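PDB 3W56: C2 domain protein from Scophthalmus maximus, which binds calcium ions through loops at one end of its C2 domain and probably attaches to phospholipid membranes in a calcium-dependent way. Local coordinates for residues D43-F49 / L84-D90. Coordinates in Å, arbitrary orientation, origin at the centre of the assembly. Residues are numbered along the deposited sequence.
Sequences DGYVKVF and LRLEVHD
Two central strands of one sheet of the C2 beta-sandwich, 44-49 and 84-90, pair antiparallel (158° between their directions, closest axis approach 4.5 Å). Both backbones are extended; the register sets Gly44 opposite Asp90. Tyr45-His89, Lys47-Glu87 and Phe49-Arg85 are hydrogen-bonded pairs, each with two N-H···O=C bonds; Lys47 N to Glu87 O is 2.6 Å. Tyr45 N to His89 O is 3.0 Å. Val46, Val48, Leu86 and Val88 face the opposing sheet, where Leu86 meets Leu123 and Tyr125 of strand 122-130; Val48 CG1 lies 4.0 Å from Leu86 CD2. At the Asp43/Asp90 end the pairing runs into the calcium-binding loops characteristic of C2 domains: both aspartates are calcium ligands, though no ion is bound here. Asp90, chi1 t, accepts a hydrogen bond at OD1 from Asp43 N (3.0 Å); Asp43 OD1 accepts one from Asn63 N. On the other face Lys47, Glu87 and His89 have chi1 m, and Lys47 CE sits 3.7 Å over the His89 ring centroid, a CH-pi contact. Tyr45, chi1 p, brings CE2 to 3.4 Å from His89 CB, which lies over one face of its ring. His89 NE2 donates to Glu87 OE1 (2.9 Å), Arg85 NE salt-bridges Glu87 OE2 (2.6 Å), and a water links Lys47 NZ to Glu87 OE1.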
loop_
_atom_site.group_PDB
_atom_site.type_symbol
_atom_site.label_atom_id
_atom_site.label_comp_id
_atom_site.label_asym_id
_atom_site.label_seq_id
_atom_site.Cartn_x
_atom_site.Cartn_y
_atom_site.Cartn_z
ATOM N N ASP A 43 -2.143 -13.869 4.686
ATOM C CA ASP A 43 -0.756 -13.756 4.210
ATOM C C ASP A 43 -0.600 -12.492 3.366
ATOM O O ASP A 43 -0.611 -12.557 2.130
ATOM C CB ASP A 43 -0.309 -14.994 3.403
ATOM C CG ASP A 43 -0.389 -16.261 4.208
ATOM O OD1 ASP A 43 0.319 -16.346 5.236
ATOM O OD2 ASP A 43 -1.188 -17.155 3.842
ATOM N N GLY A 44 -0.489 -11.342 4.039
ATOM C CA GLY A 44 -0.678 -10.071 3.370
ATOM C C GLY A 44 0.507 -9.560 2.596
ATOM O O GLY A 44 1.678 -9.786 2.906
ATOM N N TYR A 45 0.182 -8.801 1.568
ATOM C CA TYR A 45 1.116 -7.998 0.859
ATOM C C TYR A 45 0.383 -6.833 0.254
ATOM O O TYR A 45 -0.868 -6.822 0.136
ATOM C CB TYR A 45 1.946 -8.821 -0.210
ATOM C CG TYR A 45 1.155 -9.303 -1.435
ATOM C CD1 TYR A 45 1.288 -8.655 -2.640
ATOM C CD2 TYR A 45 0.329 -10.387 -1.347
ATOM C CE1 TYR A 45 0.553 -9.067 -3.782
ATOM C CE2 TYR A 45 -0.370 -10.846 -2.452
ATOM C CZ TYR A 45 -0.252 -10.171 -3.652
ATOM O OH TYR A 45 -0.925 -10.592 -4.800
ATOM N N VAL A 46 1.149 -5.831 -0.152
ATOM C CA VAL A 46 0.623 -4.579 -0.712
ATOM C C VAL A 46 1.126 -4.275 -2.108
ATOM O O VAL A 46 2.336 -4.348 -2.396
ATOM C CB VAL A 46 0.972 -3.389 0.231
ATOM C CG1 VAL A 46 0.272 -2.129 -0.201
ATOM C CG2 VAL A 46 0.598 -3.775 1.677
ATOM N N LYS A 47 0.192 -3.927 -2.993
ATOM C CA LYS A 47 0.551 -3.535 -4.359
ATOM C C LYS A 47 0.455 -2.047 -4.434
ATOM O O LYS A 47 -0.493 -1.433 -3.871
ATOM C CB LYS A 47 -0.401 -4.139 -5.386
ATOM C CG LYS A 47 -0.356 -5.655 -5.556
ATOM C CD LYS A 47 -0.963 -5.989 -6.979
ATOM C CE LYS A 47 -1.407 -7.429 -7.016
ATOM N NZ LYS A 47 -2.200 -7.719 -8.281
ATOM N N VAL A 48 1.393 -1.430 -5.128
ATOM C CA VAL A 48 1.593 0.019 -5.151
ATOM C C VAL A 48 1.690 0.504 -6.573
ATOM O O VAL A 48 2.597 0.077 -7.365
ATOM C CB VAL A 48 2.902 0.460 -4.452
ATOM C CG1 VAL A 48 3.040 1.941 -4.380
ATOM C CG2 VAL A 48 2.927 -0.128 -3.036
ATOM N N PHE A 49 0.766 1.398 -6.883
ATOM C CA PHE A 49 0.750 2.078 -8.183
ATOM C C PHE A 49 0.807 3.577 -7.974
ATOM O O PHE A 49 0.205 4.135 -7.041
ATOM C CB PHE A 49 -0.541 1.752 -8.952
ATOM C CG PHE A 49 -0.806 0.276 -9.094
ATOM C CD1 PHE A 49 -0.429 -0.410 -10.240
ATOM C CD2 PHE A 49 -1.401 -0.424 -8.051
ATOM C CE1 PHE A 49 -0.686 -1.793 -10.348
ATOM C CE2 PHE A 49 -1.691 -1.785 -8.135
ATOM C CZ PHE A 49 -1.309 -2.485 -9.303
ATOM N N LEU A 84 -2.216 7.791 -6.337
ATOM C CA LEU A 84 -1.558 6.726 -5.559
ATOM C C LEU A 84 -2.636 5.689 -5.281
ATOM O O LEU A 84 -3.677 5.990 -4.715
ATOM C CB LEU A 84 -0.903 7.271 -4.234
ATOM C CG LEU A 84 -0.443 6.192 -3.240
ATOM C CD1 LEU A 84 0.830 5.485 -3.740
ATOM C CD2 LEU A 84 -0.184 6.815 -1.856
ATOM N N ARG A 85 -2.429 4.477 -5.763
ATOM C CA ARG A 85 -3.332 3.379 -5.512
ATOM C C ARG A 85 -2.610 2.213 -4.786
ATOM O O ARG A 85 -1.520 1.694 -5.200
ATOM C CB ARG A 85 -3.931 2.919 -6.880
ATOM C CG ARG A 85 -4.663 1.634 -6.815
ATOM C CD ARG A 85 -4.917 1.130 -8.231
ATOM N NE ARG A 85 -5.669 -0.119 -8.247
ATOM C CZ ARG A 85 -7.000 -0.186 -8.310
ATOM N NH1 ARG A 85 -7.718 0.936 -8.353
ATOM N NH2 ARG A 85 -7.622 -1.373 -8.348
ATOM N N LEU A 86 -3.250 1.774 -3.718
ATOM C CA LEU A 86 -2.699 0.757 -2.839
ATOM C C LEU A 86 -3.684 -0.369 -2.827
ATOM O O LEU A 86 -4.859 -0.198 -2.595
ATOM C CB LEU A 86 -2.453 1.302 -1.428
ATOM C CG LEU A 86 -1.494 2.468 -1.332
ATOM C CD1 LEU A 86 -1.209 2.875 0.151
ATOM C CD2 LEU A 86 -0.160 2.212 -1.964
ATOM N N GLU A 87 -3.194 -1.556 -3.108
ATOM C CA GLU A 87 -4.048 -2.693 -2.937
ATOM C C GLU A 87 -3.424 -3.616 -1.904
ATOM O O GLU A 87 -2.220 -3.943 -2.003
ATOM C CB GLU A 87 -4.266 -3.414 -4.261
ATOM C CG GLU A 87 -4.731 -2.519 -5.374
ATOM C CD GLU A 87 -4.736 -3.236 -6.698
ATOM O OE1 GLU A 87 -4.415 -4.449 -6.702
ATOM O OE2 GLU A 87 -5.016 -2.571 -7.725
ATOM N N VAL A 88 -4.256 -4.081 -0.987
ATOM C CA VAL A 88 -3.855 -5.089 -0.014
ATOM C C VAL A 88 -4.397 -6.447 -0.478
ATOM O O VAL A 88 -5.609 -6.606 -0.696
ATOM C CB VAL A 88 -4.338 -4.742 1.385
ATOM C CG1 VAL A 88 -4.027 -5.888 2.333
ATOM C CG2 VAL A 88 -3.687 -3.404 1.843
ATOM N N HIS A 89 -3.509 -7.414 -0.624
ATOM C CA HIS A 89 -3.912 -8.777 -1.049
ATOM C C HIS A 89 -3.524 -9.834 -0.063
ATOM O O HIS A 89 -2.605 -9.678 0.744
ATOM C CB HIS A 89 -3.272 -9.165 -2.369
ATOM C CG HIS A 89 -3.675 -8.303 -3.504
ATOM N ND1 HIS A 89 -4.556 -8.724 -4.492
ATOM C CD2 HIS A 89 -3.311 -7.045 -3.836
ATOM C CE1 HIS A 89 -4.715 -7.751 -5.371
ATOM N NE2 HIS A 89 -3.961 -6.721 -5.002
ATOM N N ASP A 90 -4.232 -10.940 -0.147
ATOM C CA ASP A 90 -3.972 -12.104 0.679
ATOM C C ASP A 90 -3.461 -13.161 -0.245
ATOM O O ASP A 90 -4.164 -13.552 -1.187
ATOM C CB ASP A 90 -5.281 -12.485 1.322
ATOM C CG ASP A 90 -5.160 -13.653 2.278
ATOM O OD1 ASP A 90 -4.044 -14.265 2.396
ATOM O OD2 ASP A 90 -6.203 -13.943 2.921
HETATM O O HOH W 1 -3.999 -6.166 -8.898
#